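Local coordinates for hypothetical protein (Aquifex aeolicus, PDB 2HEK) that is of unknown function but binds zinc in an HD domain and GDP at separate sites, and may act as a dGTPase, at residues A[24-29]-A[251-256]; A[82-87]-A[136-141]; A[113-118]-A[247-252]. All coordinates share one frame; numbering follows the deposited sequence.

Interaction 1: A[24-29]-A[251-256]; sequences DSFPFQ and NFLRLN. With GDP (guanosine-5'-diphosphate), chain H.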
loop_
_atom_site.group_PDB
_atom_site.type_symbol
_atom_site.label_atom_id
_atom_site.label_comp_id
_atom_site.label_asym_id
_atom_site.label_seq_id
_atom_site.Cartn_x
_atom_site.Cartn_y
_atom_site.Cartn_z
ATOM N N ASP A 24 10.768 22.261 20.308
ATOM C CA ASP A 24 12.134 22.763 20.358
ATOM C C ASP A 24 12.785 22.754 21.752
ATOM O O ASP A 24 13.992 22.942 21.871
ATOM C CB ASP A 24 12.201 24.142 19.683
ATOM C CG ASP A 24 11.921 24.060 18.173
ATOM O OD1 ASP A 24 12.341 23.066 17.542
ATOM O OD2 ASP A 24 11.255 24.966 17.618
ATOM N N SER A 25 12.025 22.499 22.803
ATOM C CA SER A 25 12.638 22.496 24.170
ATOM C C SER A 25 13.469 21.259 24.403
ATOM O O SER A 25 13.237 20.214 23.770
ATOM C CB SER A 25 11.559 22.609 25.238
ATOM O OG SER A 25 10.803 21.413 25.294
ATOM N N PHE A 26 14.454 21.357 25.295
ATOM C CA PHE A 26 15.323 20.238 25.616
ATOM C C PHE A 26 14.591 18.979 26.136
ATOM O O PHE A 26 14.941 17.879 25.745
ATOM C CB PHE A 26 16.429 20.676 26.598
ATOM C CG PHE A 26 17.226 19.537 27.178
ATOM C CD1 PHE A 26 18.466 19.188 26.635
ATOM C CD2 PHE A 26 16.760 18.831 28.281
ATOM C CE1 PHE A 26 19.221 18.129 27.179
ATOM C CE2 PHE A 26 17.495 17.761 28.825
ATOM C CZ PHE A 26 18.722 17.409 28.276
ATOM N N PRO A 27 13.607 19.119 27.052
ATOM C CA PRO A 27 12.932 17.866 27.487
ATOM C C PRO A 27 12.173 17.132 26.355
ATOM O O PRO A 27 12.049 15.902 26.394
ATOM C CB PRO A 27 11.948 18.348 28.553
ATOM C CG PRO A 27 12.555 19.679 29.048
ATOM C CD PRO A 27 13.099 20.296 27.785
ATOM N N PHE A 28 11.679 17.865 25.365
ATOM C CA PHE A 28 11.050 17.204 24.223
ATOM C C PHE A 28 12.113 16.620 23.284
ATOM O O PHE A 28 11.978 15.484 22.804
ATOM C CB PHE A 28 10.064 18.119 23.481
ATOM C CG PHE A 28 9.159 17.380 22.529
ATOM C CD1 PHE A 28 7.890 16.956 22.941
ATOM C CD2 PHE A 28 9.559 17.109 21.228
ATOM C CE1 PHE A 28 7.057 16.242 22.079
ATOM C CE2 PHE A 28 8.704 16.424 20.332
ATOM C CZ PHE A 28 7.459 15.992 20.761
ATOM N N GLN A 29 13.193 17.352 23.057
ATOM C CA GLN A 29 14.248 16.829 22.165
ATOM C C GLN A 29 14.892 15.539 22.708
ATOM O O GLN A 29 15.284 14.660 21.940
ATOM C CB GLN A 29 15.322 17.898 21.866
ATOM C CG GLN A 29 14.802 19.036 21.037
ATOM C CD GLN A 29 14.638 18.665 19.556
ATOM O OE1 GLN A 29 15.437 17.917 19.017
ATOM N NE2 GLN A 29 13.621 19.200 18.908
ATOM N N ASN A 251 18.663 14.775 36.531
ATOM C CA ASN A 251 19.160 13.401 36.619
ATOM C C ASN A 251 18.204 12.420 35.953
ATOM O O ASN A 251 18.601 11.323 35.565
ATOM C CB ASN A 251 19.410 12.987 38.070
ATOM C CG ASN A 251 20.687 13.585 38.639
ATOM O OD1 ASN A 251 21.685 13.740 37.934
ATOM N ND2 ASN A 251 20.657 13.928 39.922
ATOM N N PHE A 252 16.932 12.796 35.861
ATOM C CA PHE A 252 16.008 12.027 35.041
ATOM C C PHE A 252 16.255 12.373 33.573
ATOM O O PHE A 252 16.449 11.481 32.775
ATOM C CB PHE A 252 14.550 12.270 35.423
ATOM C CG PHE A 252 13.588 11.737 34.411
ATOM C CD1 PHE A 252 13.282 10.381 34.379
ATOM C CD2 PHE A 252 13.042 12.574 33.454
ATOM C CE1 PHE A 252 12.420 9.870 33.415
ATOM C CE2 PHE A 252 12.183 12.070 32.480
ATOM C CZ PHE A 252 11.872 10.721 32.465
ATOM N N LEU A 253 16.297 13.668 33.244
ATOM C CA LEU A 253 16.454 14.125 31.874
ATOM C C LEU A 253 17.712 13.599 31.184
ATOM O O LEU A 253 17.710 13.416 29.967
ATOM C CB LEU A 253 16.335 15.651 31.751
ATOM C CG LEU A 253 14.935 16.261 32.032
ATOM C CD1 LEU A 253 15.021 17.778 32.013
ATOM C CD2 LEU A 253 13.843 15.804 31.055
ATOM N N ARG A 254 18.764 13.314 31.946
ATOM C CA ARG A 254 19.978 12.774 31.334
ATOM C C ARG A 254 19.897 11.281 31.024
ATOM O O ARG A 254 20.777 10.738 30.370
ATOM C CB ARG A 254 21.225 13.123 32.165
ATOM C CG ARG A 254 21.584 14.606 32.017
ATOM C CD ARG A 254 22.939 14.993 32.623
ATOM N NE ARG A 254 22.895 15.285 34.068
ATOM C CZ ARG A 254 23.198 14.411 35.029
ATOM N NH1 ARG A 254 23.547 13.155 34.736
ATOM N NH2 ARG A 254 23.135 14.793 36.297
ATOM N N LEU A 255 18.844 10.616 31.482
ATOM C CA LEU A 255 18.635 9.222 31.155
ATOM C C LEU A 255 18.079 9.100 29.734
ATOM O O LEU A 255 16.902 9.400 29.494
ATOM C CB LEU A 255 17.642 8.589 32.125
ATOM C CG LEU A 255 18.066 8.333 33.566
ATOM C CD1 LEU A 255 16.840 7.907 34.347
ATOM C CD2 LEU A 255 19.157 7.251 33.640
ATOM N N ASN A 256 18.937 8.690 28.803
ATOM C CA ASN A 256 18.507 8.263 27.465
ATOM C C ASN A 256 19.096 6.867 27.148
ATOM O O ASN A 256 19.819 6.300 27.988
ATOM C CB ASN A 256 18.813 9.333 26.396
ATOM C CG ASN A 256 20.312 9.613 26.230
ATOM O OD1 ASN A 256 21.159 8.727 26.342
ATOM N ND2 ASN A 256 20.636 10.857 25.942
HETATM P PB GDP H . 13.810 26.397 8.034
HETATM O O1B GDP H . 14.065 25.785 6.668
HETATM O O2B GDP H . 13.795 27.909 7.902
HETATM O O3B GDP H . 12.453 25.945 8.546
HETATM O O3A GDP H . 14.990 25.960 9.067
HETATM P PA GDP H . 14.825 24.762 10.149
HETATM O O1A GDP H . 13.667 25.025 11.093
HETATM O O2A GDP H . 16.089 24.517 10.943
HETATM O "O5'" GDP H . 14.517 23.493 9.200
HETATM C "C5'" GDP H . 14.247 22.202 9.728
HETATM C "C4'" GDP H . 12.974 21.687 9.076
HETATM O "O4'" GDP H . 12.895 20.290 9.350
HETATM C "C3'" GDP H . 11.711 22.336 9.647
HETATM O "O3'" GDP H . 11.049 23.176 8.689
HETATM C "C2'" GDP H . 10.825 21.176 10.074
HETATM O "O2'" GDP H . 9.805 20.957 9.099
HETATM C "C1'" GDP H . 11.740 19.955 10.121
HETATM N N9 GDP H . 12.139 19.561 11.511
HETATM C C8 GDP H . 12.453 18.303 11.896
HETATM N N7 GDP H . 12.772 18.225 13.216
HETATM C C5 GDP H . 12.659 19.471 13.717
HETATM C C6 GDP H . 12.843 20.116 15.039
HETATM O O6 GDP H . 13.200 19.463 16.027
HETATM N N1 GDP H . 12.623 21.434 15.140
HETATM C C2 GDP H . 12.248 22.203 14.092
HETATM N N2 GDP H . 12.048 23.531 14.272
HETATM N N3 GDP H . 12.064 21.686 12.849
HETATM C C4 GDP H . 12.248 20.352 12.596
#
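The backbones are closest where Pro27 passes Leu253, with 6.8 Å between the CA atom of Pro27 and the CA atom of Leu253. Here the short helix 26-29 meets the end of helix 250-253. Leu253 points at helix 26-29 and touches two residues there. Its CB lies 3.8 Å from CE2 of Phe26, at the edge of the ring and in its plane. CD1 of Leu253 meets the same CE2, and the CD2 branch meets CB of Pro27 at 4.0 Å. With CG of Phe26 anti to the backbone N (chi1 170°), the ring is carried out to Leu253. Leu253 and Pro27 are buried, and both also pack on Val112 of helix 108-115. Phe26 is exposed overall.

Asp24 and Gln29, which flank Phe26 and Pro27 in sequence, bind GDP. OD1 of Asp24 accepts from N1 of the guanine at 2.9 Å (158°) and, weakly, from N2 at 3.3 Å. NE2 of Gln29 donates to O6 of GDP at 2.9 Å (155°). Together they read the Watson-Crick edge of the base. The chemistry is therefore divided: an apolar patch packs helix 26-29 against helix 250-253, while polar groups of 24-29 recognise guanine.

Interaction 2: A[82-87]-A[136-141]; sequences LLHDLG and RITLGK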
loop_
_atom_site.group_PDB
_atom_site.type_symbol
_atom_site.label_atom_id
_atom_site.label_comp_id
_atom_site.label_asym_id
_atom_site.label_seq_id
_atom_site.Cartn_x
_atom_site.Cartn_y
_atom_site.Cartn_z
ATOM N N LEU A 82 0.615 15.703 22.719
ATOM C CA LEU A 82 2.031 15.989 22.441
ATOM C C LEU A 82 3.012 15.708 23.606
ATOM O O LEU A 82 4.118 15.161 23.390
ATOM C CB LEU A 82 2.158 17.441 21.957
ATOM C CG LEU A 82 3.531 17.869 21.405
ATOM C CD1 LEU A 82 3.847 17.166 20.040
ATOM C CD2 LEU A 82 3.619 19.423 21.265
ATOM N N LEU A 83 2.607 16.029 24.851
ATOM C CA LEU A 83 3.543 15.951 25.978
ATOM C C LEU A 83 3.409 14.661 26.770
ATOM O O LEU A 83 4.072 14.474 27.788
ATOM C CB LEU A 83 3.340 17.173 26.893
ATOM C CG LEU A 83 3.459 18.520 26.154
ATOM C CD1 LEU A 83 3.186 19.661 27.107
ATOM C CD2 LEU A 83 4.848 18.698 25.519
ATOM N N HIS A 84 2.549 13.765 26.282
ATOM C CA HIS A 84 2.211 12.536 26.991
ATOM C C HIS A 84 3.400 11.682 27.388
ATOM O O HIS A 84 3.342 11.000 28.386
ATOM C CB HIS A 84 1.258 11.682 26.158
ATOM C CG HIS A 84 0.653 10.546 26.926
ATOM N ND1 HIS A 84 1.070 9.240 26.776
ATOM C CD2 HIS A 84 -0.329 10.520 27.858
ATOM C CE1 HIS A 84 0.368 8.456 27.580
ATOM N NE2 HIS A 84 -0.491 9.209 28.245
ATOM N N ASP A 85 4.460 11.686 26.582
ATOM C CA ASP A 85 5.661 10.885 26.820
ATOM C C ASP A 85 6.843 11.599 27.527
ATOM O O ASP A 85 7.921 11.003 27.668
ATOM C CB ASP A 85 6.183 10.364 25.460
ATOM C CG ASP A 85 5.549 9.051 25.023
ATOM O OD1 ASP A 85 4.507 8.625 25.552
ATOM O OD2 ASP A 85 6.122 8.412 24.119
ATOM N N LEU A 86 6.680 12.841 27.967
ATOM C CA LEU A 86 7.827 13.589 28.523
ATOM C C LEU A 86 8.517 12.880 29.683
ATOM O O LEU A 86 9.737 12.997 29.858
ATOM C CB LEU A 86 7.421 14.986 28.962
ATOM C CG LEU A 86 7.098 16.051 27.916
ATOM C CD1 LEU A 86 6.655 17.320 28.661
ATOM C CD2 LEU A 86 8.319 16.368 27.091
ATOM N N GLY A 87 7.744 12.134 30.464
ATOM C CA GLY A 87 8.261 11.447 31.625
ATOM C C GLY A 87 8.668 9.980 31.404
ATOM O O GLY A 87 8.889 9.263 32.370
ATOM N N ARG A 136 -3.586 16.497 34.276
ATOM C CA ARG A 136 -4.550 15.441 34.623
ATOM C C ARG A 136 -5.010 14.668 33.397
ATOM O O ARG A 136 -5.105 13.457 33.432
ATOM C CB ARG A 136 -5.776 16.048 35.344
ATOM C CG ARG A 136 -5.460 16.410 36.801
ATOM C CD ARG A 136 -6.713 16.680 37.667
ATOM N NE ARG A 136 -7.430 17.880 37.244
ATOM C CZ ARG A 136 -7.107 19.113 37.663
ATOM N NH1 ARG A 136 -6.077 19.305 38.467
ATOM N NH2 ARG A 136 -7.786 20.143 37.256
ATOM N N ILE A 137 -5.335 15.397 32.342
ATOM C CA ILE A 137 -5.793 14.836 31.091
ATOM C C ILE A 137 -4.716 13.889 30.535
ATOM O O ILE A 137 -4.999 12.722 30.209
ATOM C CB ILE A 137 -6.161 15.960 30.103
ATOM C CG1 ILE A 137 -7.467 16.618 30.564
ATOM C CG2 ILE A 137 -6.297 15.434 28.595
ATOM C CD1 ILE A 137 -7.681 17.971 30.004
ATOM N N THR A 138 -3.477 14.363 30.496
ATOM C CA THR A 138 -2.414 13.547 29.944
ATOM C C THR A 138 -2.061 12.332 30.808
ATOM O O THR A 138 -1.601 11.321 30.283
ATOM C CB THR A 138 -1.154 14.359 29.545
ATOM O OG1 THR A 138 -0.522 13.682 28.446
ATOM C CG2 THR A 138 -0.167 14.508 30.718
ATOM N N LEU A 139 -2.276 12.409 32.121
ATOM C CA LEU A 139 -1.953 11.267 32.970
ATOM C C LEU A 139 -3.105 10.309 33.124
ATOM O O LEU A 139 -2.973 9.302 33.816
ATOM C CB LEU A 139 -1.495 11.710 34.359
ATOM C CG LEU A 139 -0.278 12.612 34.415
ATOM C CD1 LEU A 139 -0.007 12.974 35.869
ATOM C CD2 LEU A 139 0.905 11.928 33.799
ATOM N N GLY A 140 -4.233 10.620 32.513
ATOM C CA GLY A 140 -5.452 9.831 32.734
ATOM C C GLY A 140 -5.995 9.904 34.174
ATOM O O GLY A 140 -6.499 8.907 34.701
ATOM N N LYS A 141 -5.882 11.072 34.816
ATOM C CA LYS A 141 -6.458 11.278 36.159
ATOM C C LYS A 141 -7.439 12.459 36.216
ATOM O O LYS A 141 -7.213 13.409 36.960
ATOM C CB LYS A 141 -5.346 11.473 37.184
ATOM C CG LYS A 141 -4.249 10.471 37.067
ATOM C CD LYS A 141 -3.698 10.117 38.416
ATOM C CE LYS A 141 -2.959 8.783 38.363
ATOM N NZ LYS A 141 -2.943 8.102 39.690
#
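His84 and Thr138 meet where the turn after helix 74-82 faces the end of helix 128-139. The CA atom of His84 and the CA atom of Thr138 are 5.6 Å apart, the nearest pair of the two segments.

The van der Waals part is small. Thr138 points at the turn and brings its hydroxyl to the His84 backbone, with OG1 of Thr138 3.3 Å from CA of His84. The same oxygen lies 3.5 Å from CB of His84. His84 has CG anti to its backbone N (chi1 -168°), which swings the imidazole across the threonine. The ring edge faces the Thr138 carbonyl, but the fit there is doubtful. NE2 of His84 is 3.1 Å from O of Thr138, at an angle too poor for a hydrogen bond.

The polar bonds lie within or beyond the two segments. OG1 of Thr138 is hydrogen-bonded to the carbonyl O of Ala80, so the hydroxyl ties its helix to the helix before the turn. Leu83 to Leu86 form a type I beta turn, with N of Leu86 bonded to O of Leu83 at 3.1 Å. Helix 128-139 closes in a Schellman motif at Gly140, whose phi is positive; N of Lys141 reaches O of Arg136 at 2.9 Å.

The metal chemistry is next door. Asp85 binds zinc with His54 and Asp161, and its OD2 also forms a salt bridge with Arg51. The nearest side-chain atom of His84 is about 4 Å from the zinc. His84 and Asp85 are consistent with the central His-Asp pair of the HD motif, with His54 and Asp161 as its outer members. Across the segments the contact is van der Waals only, and Ala80 satisfies the threonine hydroxyl. His84 thus rests against the helix end next to Asp85, one of three zinc ligands.

Interaction 3: A[113-118]-A[247-252]; sequences IKETEI and TDINNF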
loop_
_atom_site.group_PDB
_atom_site.type_symbol
_atom_site.label_atom_id
_atom_site.label_comp_id
_atom_site.label_asym_id
_atom_site.label_seq_id
_atom_site.Cartn_x
_atom_site.Cartn_y
_atom_site.Cartn_z
ATOM N N ILE A 113 6.862 18.533 33.096
ATOM C CA ILE A 113 6.015 19.667 32.700
ATOM C C ILE A 113 6.139 20.846 33.679
ATOM O O ILE A 113 6.139 22.001 33.243
ATOM C CB ILE A 113 4.555 19.228 32.604
ATOM C CG1 ILE A 113 4.338 18.323 31.386
ATOM C CG2 ILE A 113 3.627 20.434 32.518
ATOM C CD1 ILE A 113 3.088 17.474 31.468
ATOM N N LYS A 114 6.239 20.563 34.977
ATOM C CA LYS A 114 6.203 21.621 35.991
ATOM C C LYS A 114 7.568 22.183 36.373
ATOM O O LYS A 114 7.663 23.370 36.734
ATOM C CB LYS A 114 5.463 21.122 37.222
ATOM C CG LYS A 114 3.938 21.072 36.995
ATOM C CD LYS A 114 3.214 20.528 38.225
ATOM C CE LYS A 114 1.700 20.678 38.071
ATOM N NZ LYS A 114 0.953 20.119 39.264
ATOM N N GLU A 115 8.615 21.359 36.264
ATOM C CA GLU A 115 9.954 21.700 36.757
ATOM C C GLU A 115 10.991 22.069 35.679
ATOM O O GLU A 115 12.177 22.235 36.000
ATOM C CB GLU A 115 10.500 20.569 37.653
ATOM C CG GLU A 115 9.585 20.177 38.846
ATOM C CD GLU A 115 10.071 18.955 39.629
ATOM O OE1 GLU A 115 11.290 18.662 39.670
ATOM O OE2 GLU A 115 9.221 18.271 40.228
ATOM N N THR A 116 10.567 22.203 34.415
ATOM C CA THR A 116 11.494 22.584 33.342
ATOM C C THR A 116 10.920 23.761 32.563
ATOM O O THR A 116 9.819 24.234 32.883
ATOM C CB THR A 116 11.730 21.397 32.356
ATOM O OG1 THR A 116 10.501 21.097 31.688
ATOM C CG2 THR A 116 12.253 20.145 33.093
ATOM N N GLU A 117 11.618 24.207 31.510
ATOM C CA GLU A 117 11.117 25.264 30.616
ATOM C C GLU A 117 9.740 24.970 30.034
ATOM O O GLU A 117 9.059 25.889 29.601
ATOM C CB GLU A 117 12.119 25.574 29.475
ATOM C CG GLU A 117 12.593 24.339 28.678
ATOM C CD GLU A 117 13.508 24.670 27.467
ATOM O OE1 GLU A 117 13.281 25.730 26.803
ATOM O OE2 GLU A 117 14.448 23.869 27.178
ATOM N N ILE A 118 9.328 23.693 29.983
ATOM C CA ILE A 118 7.973 23.364 29.489
ATOM C C ILE A 118 6.915 24.227 30.196
ATOM O O ILE A 118 6.032 24.779 29.560
ATOM C CB ILE A 118 7.623 21.851 29.654
ATOM C CG1 ILE A 118 8.582 20.968 28.842
ATOM C CG2 ILE A 118 6.158 21.557 29.292
ATOM C CD1 ILE A 118 8.506 21.196 27.371
ATOM N N THR A 247 15.664 13.784 42.992
ATOM C CA THR A 247 15.188 15.085 43.467
ATOM C C THR A 247 15.523 16.196 42.463
ATOM O O THR A 247 14.700 17.081 42.231
ATOM C CB THR A 247 15.645 15.447 44.928
ATOM O OG1 THR A 247 17.074 15.467 45.023
ATOM C CG2 THR A 247 15.073 14.444 45.944
ATOM N N ASP A 248 16.714 16.138 41.865
ATOM C CA ASP A 248 17.043 17.005 40.724
ATOM C C ASP A 248 16.522 16.359 39.411
ATOM O O ASP A 248 16.947 15.255 39.048
ATOM C CB ASP A 248 18.552 17.232 40.633
ATOM C CG ASP A 248 18.930 18.299 39.614
ATOM O OD1 ASP A 248 18.029 18.984 39.077
ATOM O OD2 ASP A 248 20.142 18.468 39.345
ATOM N N ILE A 249 15.608 17.054 38.728
ATOM C CA ILE A 249 14.939 16.539 37.508
ATOM C C ILE A 249 15.915 16.307 36.348
ATOM O O ILE A 249 15.639 15.500 35.450
ATOM C CB ILE A 249 13.736 17.443 37.062
ATOM C CG1 ILE A 249 12.831 16.741 36.033
ATOM C CG2 ILE A 249 14.212 18.800 36.541
ATOM C CD1 ILE A 249 12.017 15.631 36.594
ATOM N N ASN A 250 17.049 17.007 36.377
ATOM C CA ASN A 250 18.090 16.839 35.375
ATOM C C ASN A 250 18.718 15.452 35.388
ATOM O O ASN A 250 19.237 15.001 34.364
ATOM C CB ASN A 250 19.167 17.909 35.516
ATOM C CG ASN A 250 18.658 19.286 35.179
ATOM O OD1 ASN A 250 17.782 19.458 34.319
ATOM N ND2 ASN A 250 19.197 20.291 35.866
ATOM N N ASN A 251 18.663 14.775 36.531
ATOM C CA ASN A 251 19.160 13.401 36.619
ATOM C C ASN A 251 18.204 12.420 35.953
ATOM O O ASN A 251 18.601 11.323 35.565
ATOM C CB ASN A 251 19.410 12.987 38.070
ATOM C CG ASN A 251 20.687 13.585 38.639
ATOM O OD1 ASN A 251 21.685 13.740 37.934
ATOM N ND2 ASN A 251 20.657 13.928 39.922
ATOM N N PHE A 252 16.932 12.796 35.861
ATOM C CA PHE A 252 16.008 12.027 35.041
ATOM C C PHE A 252 16.255 12.373 33.573
ATOM O O PHE A 252 16.449 11.481 32.775
ATOM C CB PHE A 252 14.550 12.270 35.423
ATOM C CG PHE A 252 13.588 11.737 34.411
ATOM C CD1 PHE A 252 13.282 10.381 34.379
ATOM C CD2 PHE A 252 13.042 12.574 33.454
ATOM C CE1 PHE A 252 12.420 9.870 33.415
ATOM C CE2 PHE A 252 12.183 12.070 32.480
ATOM C CZ PHE A 252 11.872 10.721 32.465
HETATM O O HOH W 1 14.219 19.829 39.773
#
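Ile249 packs against Glu115 and Thr116 at a junction between two helices, where Thr116 is the N-cap of helix 117-123. Helix 108-115 ends here and helix 117-123 begins, in the HD domain. Ile249 leads into helix 250-253, in the HD associated region. The CA atoms of Glu115 and Ile249 are 7.2 Å apart.

The packed side centres on Ile249, which is buried and points at the junction. Its CG2 lies 4.0 Å from the carbonyl O of Glu115 and 4.2 Å from CG2 of Thr116, and the Ile249 and Thr116 side chains cross at about a right angle. Phe108, Arg111 and Val112 of helix 108-115 also touch Ile249. The Thr116 methyl faces the isoleucine, while OG1 accepts a weak capping bond from N of Ile118 at 3.3 Å (152°) and is also bonded to O of Val112.

The other side is looser and wet. Glu115 is exposed. Its chain runs extended beyond CG, and OE1 comes to 3.8 Å from CB of Ile249. That carboxylate is paired with Arg111, whose NH2 also makes a weak bond to O of Thr247. Asp248 is exposed too, and its OD1 weakly caps N of Asn250. A water fills in between the segments: it donates to OE1 of Glu115 at 3.2 Å and accepts from the backbone N of Ile249 at 3.3 Å.

In the fold
Interactions 1 and 3 use the same element, helix 250-253, and their centres are 9 Å apart. One is made by its end and the other by its start. Glu117 of interaction 3 is hydrogen-bonded to the backbone of Phe26 in interaction 1, so the two contacts are joined directly. Interaction 2 lies nearer the centre of the chain, beside the zinc. Phe252 links the levels, its ring packing on the carbonyls of Leu86 and Gly87. Interactions 1 and 2 are largely buried; interaction 3 is only partly so. Chemistry follows place: apolar packing on a segment whose ends bind GDP, a compact histidine-threonine meeting near metal, and a contact with a water-bridged edge farthest out.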